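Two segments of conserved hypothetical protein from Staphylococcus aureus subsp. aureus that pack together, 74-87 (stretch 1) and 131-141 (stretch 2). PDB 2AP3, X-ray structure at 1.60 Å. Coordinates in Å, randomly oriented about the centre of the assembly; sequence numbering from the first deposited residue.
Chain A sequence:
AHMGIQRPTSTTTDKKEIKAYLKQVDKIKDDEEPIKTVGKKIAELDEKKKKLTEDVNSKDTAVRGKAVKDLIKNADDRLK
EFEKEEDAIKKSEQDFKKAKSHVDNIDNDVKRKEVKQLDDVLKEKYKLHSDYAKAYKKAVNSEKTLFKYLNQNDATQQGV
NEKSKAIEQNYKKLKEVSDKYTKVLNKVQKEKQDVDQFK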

# COMPACT_ATOMS: atom_id res chain seq x y z
N ASN A 74 -20.08 -4.51 0.79
CA ASN A 74 -19.14 -3.40 0.75
C ASN A 74 -17.74 -3.79 1.28
O ASN A 74 -16.70 -3.35 0.73
CB ASN A 74 -19.75 -2.22 1.52
CG ASN A 74 -18.80 -1.04 1.62
OD1 ASN A 74 -17.93 -0.97 2.49
ND2 ASN A 74 -18.98 -0.09 0.71
N ALA A 75 -17.71 -4.62 2.31
CA ALA A 75 -16.42 -5.14 2.80
C ALA A 75 -15.77 -6.01 1.73
O ALA A 75 -14.57 -5.84 1.42
CB ALA A 75 -16.61 -5.88 4.11
N ASP A 76 -16.55 -6.91 1.11
CA ASP A 76 -16.04 -7.69 -0.04
C ASP A 76 -15.51 -6.79 -1.16
O ASP A 76 -14.46 -7.06 -1.75
CB ASP A 76 -17.09 -8.66 -0.60
CG ASP A 76 -17.42 -9.77 0.35
OD1 ASP A 76 -16.56 -10.15 1.18
OD2 ASP A 76 -18.56 -10.29 0.25
N ASP A 77 -16.24 -5.70 -1.42
CA ASP A 77 -15.90 -4.83 -2.53
C ASP A 77 -14.58 -4.12 -2.26
O ASP A 77 -13.76 -3.95 -3.15
CB ASP A 77 -17.01 -3.77 -2.72
CG ASP A 77 -18.26 -4.34 -3.34
OD1 ASP A 77 -18.24 -5.48 -3.84
OD2 ASP A 77 -19.28 -3.60 -3.30
N ARG A 78 -14.39 -3.71 -1.01
CA ARG A 78 -13.14 -3.04 -0.66
C ARG A 78 -11.96 -3.99 -0.74
O ARG A 78 -10.92 -3.67 -1.30
CB ARG A 78 -13.25 -2.40 0.73
CG ARG A 78 -14.15 -1.16 0.71
CD ARG A 78 -14.30 -0.53 2.11
NE ARG A 78 -15.10 -1.34 3.03
CZ ARG A 78 -14.76 -1.62 4.28
NH1 ARG A 78 -13.62 -1.16 4.80
NH2 ARG A 78 -15.58 -2.34 5.04
N LEU A 79 -12.14 -5.21 -0.23
CA LEU A 79 -11.08 -6.20 -0.37
C LEU A 79 -10.77 -6.54 -1.83
O LEU A 79 -9.59 -6.71 -2.21
CB LEU A 79 -11.47 -7.47 0.38
CG LEU A 79 -11.46 -7.35 1.90
CD1 LEU A 79 -12.22 -8.50 2.56
CD2 LEU A 79 -10.00 -7.24 2.46
N LYS A 80 -11.80 -6.63 -2.66
CA LYS A 80 -11.60 -6.97 -4.06
C LYS A 80 -10.81 -5.84 -4.74
O LYS A 80 -9.82 -6.08 -5.47
CB LYS A 80 -12.94 -7.20 -4.74
CG LYS A 80 -12.86 -7.60 -6.22
CD LYS A 80 -12.01 -8.85 -6.43
CE LYS A 80 -12.66 -10.07 -5.76
NZ LYS A 80 -11.85 -11.33 -5.87
N GLU A 81 -11.23 -4.60 -4.52
CA GLU A 81 -10.50 -3.47 -5.09
C GLU A 81 -9.05 -3.46 -4.59
O GLU A 81 -8.12 -3.23 -5.37
CB GLU A 81 -11.24 -2.16 -4.78
CG GLU A 81 -10.71 -0.93 -5.50
CD GLU A 81 -10.70 -1.04 -7.03
OE1 GLU A 81 -11.54 -1.73 -7.65
OE2 GLU A 81 -9.83 -0.37 -7.61
N PHE A 82 -8.83 -3.76 -3.31
CA PHE A 82 -7.47 -3.75 -2.77
C PHE A 82 -6.55 -4.78 -3.43
O PHE A 82 -5.35 -4.57 -3.50
CB PHE A 82 -7.49 -3.91 -1.25
CG PHE A 82 -6.16 -3.74 -0.60
CD1 PHE A 82 -5.53 -2.51 -0.58
CD2 PHE A 82 -5.53 -4.82 -0.02
CE1 PHE A 82 -4.29 -2.36 0.05
CE2 PHE A 82 -4.28 -4.69 0.61
CZ PHE A 82 -3.67 -3.45 0.63
N GLU A 83 -7.13 -5.87 -3.95
CA GLU A 83 -6.33 -6.88 -4.68
C GLU A 83 -5.50 -6.21 -5.78
O GLU A 83 -4.38 -6.65 -6.05
CB GLU A 83 -7.22 -7.92 -5.34
CG GLU A 83 -7.92 -8.84 -4.34
CD GLU A 83 -8.69 -9.98 -5.03
OE1 GLU A 83 -8.27 -10.44 -6.13
OE2 GLU A 83 -9.71 -10.42 -4.48
N LYS A 84 -6.09 -5.22 -6.45
CA LYS A 84 -5.39 -4.53 -7.54
C LYS A 84 -4.11 -3.85 -7.02
O LYS A 84 -3.09 -3.84 -7.73
CB LYS A 84 -6.30 -3.52 -8.24
CG LYS A 84 -7.49 -4.14 -8.97
CD LYS A 84 -8.46 -3.04 -9.37
CE LYS A 84 -9.75 -3.59 -9.93
NZ LYS A 84 -10.71 -2.50 -10.33
N GLU A 85 -4.15 -3.29 -5.82
CA GLU A 85 -2.95 -2.69 -5.20
C GLU A 85 -1.92 -3.78 -4.89
O GLU A 85 -0.74 -3.63 -5.19
CB GLU A 85 -3.30 -1.88 -3.94
CG GLU A 85 -2.04 -1.38 -3.19
CD GLU A 85 -2.34 -0.38 -2.08
OE1 GLU A 85 -3.43 0.25 -2.10
OE2 GLU A 85 -1.48 -0.24 -1.15
N GLU A 86 -2.38 -4.88 -4.32
CA GLU A 86 -1.50 -5.99 -4.02
C GLU A 86 -0.83 -6.50 -5.28
O GLU A 86 0.40 -6.72 -5.29
CB GLU A 86 -2.28 -7.11 -3.35
CG GLU A 86 -2.81 -6.70 -1.97
CD GLU A 86 -3.52 -7.85 -1.31
OE1 GLU A 86 -4.72 -8.11 -1.63
OE2 GLU A 86 -2.87 -8.53 -0.50
N ASP A 87 -1.62 -6.66 -6.34
CA ASP A 87 -1.12 -7.16 -7.62
C ASP A 87 -0.10 -6.19 -8.22
O ASP A 87 0.89 -6.60 -8.82
CB ASP A 87 -2.27 -7.43 -8.62
CG ASP A 87 -3.16 -8.62 -8.21
OD1 ASP A 87 -2.80 -9.43 -7.33
OD2 ASP A 87 -4.25 -8.77 -8.81
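Stretch 2 131-141: DYAKAYKKAVN

The strongest polar link between the two segments is a salt bridge near one end of the contact: Lys137 NZ donates a hydrogen bond to Glu86 OE2 at 2.7 Å. Both side chains leave their helices in the m rotamer and run extended through chi2, and although the CA-to-CB bond of Lys137 points sideways, its amine end comes nearer to stretch 1 and reaches the carboxylate. Two waters add softer polar links. Water 1 accepts from Arg78 NH1 at 2.9 Å and lies 2.8 Å from Tyr136 OH, while water 2 donates to Glu85 OE1 at 2.7 Å and lies 2.7 Å from Tyr132 OH. Each tyrosine thus turns aromatic carbon to the packing and still finds a polar partner for its hydroxyl. Arg78 is also steadied from within its own helix, where Arg78 NE donates to Asn74 OD1 at 2.9 Å.

The backbone beneath these contacts is simple. Stretch 2 is helical throughout, as is stretch 1, and both helices continue beyond the segments. They run antiparallel, with 166° between their N-to-C directions and a closest axial approach of 9.9 Å. Rising numbers on one therefore meet falling numbers on the other: the CA atoms of Ala75 and Val140 are 6.1 Å apart, those of Leu79 and Lys137 6.7 Å, and those of Glu86 and Ala133 7.1 Å.

Phe82 is the central knob, seated among Tyr132, Ala133, Tyr136 and Lys137. The hole is made of two adjacent pairs one turn apart, at positions i, i+1, i+4 and i+5. Tyr136 directs its edge toward the face of Phe82, with ring centroids 4.6 Å apart and planes at 52°; Phe82 CG lies 3.6 Å from Tyr136 CD2. Ala133 and Tyr132 meet the edge of the phenylalanine ring instead, Ala133 CB at 3.7 Å from Phe82 CE2 and Tyr132 CE2 at 4.0 Å from Phe82 CE1.

Toward the start of stretch 1, Val140 takes over as the apolar anchor. Its CG1 packs 3.7 Å from Leu79 CG and 4.1 Å from Ala75 CB, and it also covers one face of the Arg78 guanidinium. Small Ala75 accompanies the closest of the three CA pairings. Leu79 CD2 comes within 3.9 Å of Lys137 CA, so the leucine packs against backbone as well as side chain.

The rule to read here is an aromatic and aliphatic seam flanked by one salt bridge and two water bridges, the whole contact burying 590 Å² summed over both sides.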

# COMPACT_ATOMS: atom_id res chain seq x y z
N ASP A 131 3.37 -6.21 4.94
CA ASP A 131 2.87 -6.05 6.31
C ASP A 131 1.61 -5.18 6.30
O ASP A 131 0.60 -5.48 6.95
CB ASP A 131 3.92 -5.37 7.18
CG ASP A 131 5.13 -6.24 7.44
OD1 ASP A 131 5.07 -7.47 7.23
OD2 ASP A 131 6.16 -5.67 7.88
N TYR A 132 1.69 -4.08 5.56
CA TYR A 132 0.54 -3.16 5.43
C TYR A 132 -0.70 -3.87 4.82
O TYR A 132 -1.83 -3.76 5.34
CB TYR A 132 0.96 -1.91 4.63
CG TYR A 132 -0.20 -1.07 4.16
CD1 TYR A 132 -0.91 -0.27 5.04
CD2 TYR A 132 -0.60 -1.09 2.81
CE1 TYR A 132 -1.98 0.49 4.62
CE2 TYR A 132 -1.69 -0.33 2.36
CZ TYR A 132 -2.38 0.47 3.28
OH TYR A 132 -3.45 1.23 2.88
N ALA A 133 -0.49 -4.60 3.73
CA ALA A 133 -1.58 -5.34 3.08
C ALA A 133 -2.21 -6.34 4.05
O ALA A 133 -3.43 -6.46 4.13
CB ALA A 133 -1.09 -6.05 1.84
N LYS A 134 -1.38 -7.08 4.79
CA LYS A 134 -1.90 -8.02 5.78
C LYS A 134 -2.77 -7.29 6.82
O LYS A 134 -3.86 -7.75 7.19
CB LYS A 134 -0.75 -8.77 6.48
CG LYS A 134 -1.19 -9.98 7.30
CD LYS A 134 0.03 -10.76 7.82
CE LYS A 134 -0.34 -11.81 8.84
NZ LYS A 134 -1.27 -12.85 8.31
N ALA A 135 -2.29 -6.15 7.29
CA ALA A 135 -2.99 -5.40 8.34
C ALA A 135 -4.32 -4.82 7.81
O ALA A 135 -5.33 -4.82 8.51
CB ALA A 135 -2.10 -4.30 8.90
N TYR A 136 -4.29 -4.33 6.57
CA TYR A 136 -5.49 -3.77 5.98
C TYR A 136 -6.55 -4.86 5.79
O TYR A 136 -7.70 -4.70 6.21
CB TYR A 136 -5.18 -3.08 4.64
CG TYR A 136 -6.43 -2.56 3.98
CD1 TYR A 136 -7.11 -1.46 4.52
CD2 TYR A 136 -6.97 -3.19 2.85
CE1 TYR A 136 -8.30 -1.00 3.95
CE2 TYR A 136 -8.18 -2.72 2.26
CZ TYR A 136 -8.82 -1.61 2.81
OH TYR A 136 -10.00 -1.15 2.24
N LYS A 137 -6.15 -5.98 5.18
CA LYS A 137 -7.10 -7.10 5.00
C LYS A 137 -7.67 -7.63 6.32
O LYS A 137 -8.88 -7.92 6.42
CB LYS A 137 -6.46 -8.22 4.20
CG LYS A 137 -6.19 -7.80 2.76
CD LYS A 137 -5.71 -9.00 1.91
CE LYS A 137 -4.29 -9.35 2.17
NZ LYS A 137 -3.89 -10.38 1.15
N LYS A 138 -6.83 -7.70 7.35
CA LYS A 138 -7.30 -8.18 8.65
C LYS A 138 -8.38 -7.24 9.16
O LYS A 138 -9.42 -7.67 9.66
CB LYS A 138 -6.12 -8.27 9.63
CG LYS A 138 -6.49 -8.91 10.92
CD LYS A 138 -5.34 -8.82 11.89
CE LYS A 138 -5.72 -9.34 13.24
NZ LYS A 138 -5.81 -10.80 13.21
N ALA A 139 -8.12 -5.94 9.03
CA ALA A 139 -9.08 -4.94 9.54
C ALA A 139 -10.43 -5.06 8.80
O ALA A 139 -11.49 -5.15 9.43
CB ALA A 139 -8.50 -3.55 9.41
N VAL A 140 -10.40 -5.06 7.46
CA VAL A 140 -11.65 -5.10 6.67
C VAL A 140 -12.38 -6.42 6.88
O VAL A 140 -13.60 -6.45 7.06
CB VAL A 140 -11.40 -4.83 5.17
CG1 VAL A 140 -12.69 -4.90 4.39
CG2 VAL A 140 -10.75 -3.49 5.00
N ASN A 141 -11.62 -7.51 6.95
CA ASN A 141 -12.22 -8.79 7.28
C ASN A 141 -12.88 -8.79 8.66
O ASN A 141 -13.93 -9.40 8.81
CB ASN A 141 -11.22 -9.91 7.12
CG ASN A 141 -11.08 -10.36 5.66
OD1 ASN A 141 -9.99 -10.31 5.04
ND2 ASN A 141 -12.19 -10.79 5.09
O HOH W 1 -11.50 0.58 3.79
O HOH W 2 -4.26 1.19 0.29